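Local structure of Sts-2 protein (Mus musculus, 3D4I) at residues Y175-C179 with S204-C209. The protein probably interferes with CBL-mediated down-regulation of activated receptor tyrosine kinases, and the 2H-phosphatase domain described here has an acid-dependent phosphatase activity. Residues are numbered along the deposited sequence; the frame is centred on the assembly and turned at random.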
loop_
_atom_site.group_PDB
_atom_site.type_symbol
_atom_site.label_atom_id
_atom_site.label_comp_id
_atom_site.label_asym_id
_atom_site.label_seq_id
_atom_site.Cartn_x
_atom_site.Cartn_y
_atom_site.Cartn_z
ATOM N N TYR A 175 -25.068 22.220 -3.739
ATOM C CA TYR A 175 -23.812 21.462 -3.908
ATOM C C TYR A 175 -23.505 21.166 -5.382
ATOM O O TYR A 175 -22.411 21.467 -5.863
ATOM C CB TYR A 175 -23.844 20.149 -3.095
ATOM C CG TYR A 175 -22.754 19.180 -3.519
ATOM C CD1 TYR A 175 -21.429 19.421 -3.197
ATOM C CD2 TYR A 175 -23.059 18.041 -4.274
ATOM C CE1 TYR A 175 -20.425 18.553 -3.599
ATOM C CE2 TYR A 175 -22.061 17.170 -4.693
ATOM C CZ TYR A 175 -20.747 17.428 -4.341
ATOM O OH TYR A 175 -19.733 16.594 -4.757
ATOM N N VAL A 176 -24.446 20.535 -6.086
ATOM C CA VAL A 176 -24.202 20.177 -7.497
ATOM C C VAL A 176 -23.970 21.421 -8.369
ATOM O O VAL A 176 -23.157 21.399 -9.306
ATOM C CB VAL A 176 -25.294 19.222 -8.104
ATOM C CG1 VAL A 176 -25.292 17.883 -7.356
ATOM C CG2 VAL A 176 -26.676 19.846 -8.079
ATOM N N GLU A 177 -24.665 22.503 -8.025
ATOM C CA GLU A 177 -24.507 23.779 -8.727
ATOM C C GLU A 177 -23.116 24.361 -8.524
ATOM O O GLU A 177 -22.489 24.730 -9.499
ATOM C CB GLU A 177 -25.603 24.789 -8.343
ATOM C CG GLU A 177 -25.500 26.148 -9.085
ATOM C CD GLU A 177 -25.535 26.040 -10.610
ATOM O OE1 GLU A 177 -25.868 24.958 -11.171
ATOM O OE2 GLU A 177 -25.221 27.060 -11.257
ATOM N N ARG A 178 -22.606 24.401 -7.287
ATOM C CA ARG A 178 -21.236 24.939 -7.093
ATOM C C ARG A 178 -20.122 24.072 -7.694
ATOM O O ARG A 178 -19.057 24.584 -8.057
ATOM C CB ARG A 178 -20.932 25.341 -5.637
ATOM C CG ARG A 178 -21.065 24.260 -4.586
ATOM C CD ARG A 178 -19.726 23.569 -4.275
ATOM N NE ARG A 178 -19.786 22.918 -2.962
ATOM C CZ ARG A 178 -18.978 21.951 -2.548
ATOM N NH1 ARG A 178 -18.017 21.481 -3.340
ATOM N NH2 ARG A 178 -19.148 21.452 -1.329
ATOM N N CYS A 179 -20.368 22.767 -7.817
ATOM C CA CYS A 179 -19.408 21.889 -8.488
ATOM C C CYS A 179 -19.408 22.200 -9.977
ATOM O O CYS A 179 -18.354 22.228 -10.615
ATOM C CB CYS A 179 -19.765 20.425 -8.255
ATOM S SG CYS A 179 -19.451 19.907 -6.556
ATOM N N SER A 204 -17.775 11.765 -4.066
ATOM C CA SER A 204 -18.862 12.565 -4.671
ATOM C C SER A 204 -18.489 13.260 -5.992
ATOM O O SER A 204 -19.333 13.390 -6.904
ATOM C CB SER A 204 -19.326 13.619 -3.673
ATOM O OG SER A 204 -18.221 14.260 -3.092
ATOM N N ALA A 205 -17.249 13.738 -6.075
ATOM C CA ALA A 205 -16.792 14.501 -7.224
ATOM C C ALA A 205 -16.734 13.682 -8.522
ATOM O O ALA A 205 -16.802 14.263 -9.613
ATOM C CB ALA A 205 -15.430 15.154 -6.942
ATOM N N LEU A 206 -16.566 12.360 -8.426
ATOM C CA LEU A 206 -16.515 11.543 -9.643
ATOM C C LEU A 206 -17.829 11.655 -10.422
ATOM O O LEU A 206 -17.832 11.495 -11.638
ATOM C CB LEU A 206 -16.142 10.077 -9.387
ATOM C CG LEU A 206 -14.628 9.767 -9.343
ATOM C CD1 LEU A 206 -14.051 10.167 -8.007
ATOM C CD2 LEU A 206 -14.356 8.296 -9.600
ATOM N N ASP A 207 -18.913 11.962 -9.710
ATOM C CA ASP A 207 -20.212 12.243 -10.329
ATOM C C ASP A 207 -20.425 13.754 -10.564
ATOM O O ASP A 207 -20.698 14.203 -11.691
ATOM C CB ASP A 207 -21.362 11.661 -9.487
ATOM C CG ASP A 207 -22.703 11.686 -10.228
ATOM O OD1 ASP A 207 -22.796 11.049 -11.298
ATOM O OD2 ASP A 207 -23.675 12.301 -9.743
ATOM N N SER A 208 -20.303 14.536 -9.503
ATOM C CA SER A 208 -20.657 15.952 -9.567
ATOM C C SER A 208 -19.723 16.823 -10.409
ATOM O O SER A 208 -20.135 17.889 -10.845
ATOM C CB SER A 208 -20.774 16.534 -8.161
ATOM O OG SER A 208 -19.492 16.642 -7.596
ATOM N N CYS A 209 -18.476 16.396 -10.608
ATOM C CA CYS A 209 -17.526 17.155 -11.427
ATOM C C CYS A 209 -17.457 16.683 -12.889
ATOM O O CYS A 209 -16.757 17.285 -13.722
ATOM C CB CYS A 209 -16.138 17.224 -10.759
ATOM S SG CYS A 209 -16.154 18.155 -9.188
HETATM O O HOH W 1 -17.129 16.799 -4.042
HETATM O O HOH W 2 -22.639 18.782 -10.356
#
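Tyr175 reaches from helix 172-187 to Ser204 and Ser208, in the segment 204-209 that follows strand 196-201, a worked example of a tyrosine hydroxyl joining two elements of an α/β core. With CG anti to the backbone N (chi1 165°), the ring is carried toward segment 204-209 and its OH comes nearest. This OH lies 2.8 Å from Ser208 OG, which like Ser204 CB stands oblique to the ring, while CE2 lies 3.8 Å from Ser208 CB. The serine hydroxyl sits between its own N and carbonyl carbon (chi1 72°), where its proton may go to Tyr175 OH or, in a longer and weaker bond, to Ser204 O. A water continues the polar chain at the ring edge, 2.7 Å from Tyr175 OH, and donates to Ser204 OG, which also bonds to Glu127. Cys179 SG adds a sulfur 3.4 Å from Ser208 OG, and a second water donates to both Val176 O and Ser208 O. The ring is stacked on Trp128, and its CD1 lies over the centre of one face of the Arg178 guanidinium, itself held by Glu170. A phenylalanine in place of Tyr175 would probably leave Ser208 OG and the first water without their common mate. In histidine phosphatases the second active-site histidine typically follows the strand equivalent to 196-201; here, a hydroxyl network and two bridging waters, with close side-chain contacts, join that region to helix 172-187.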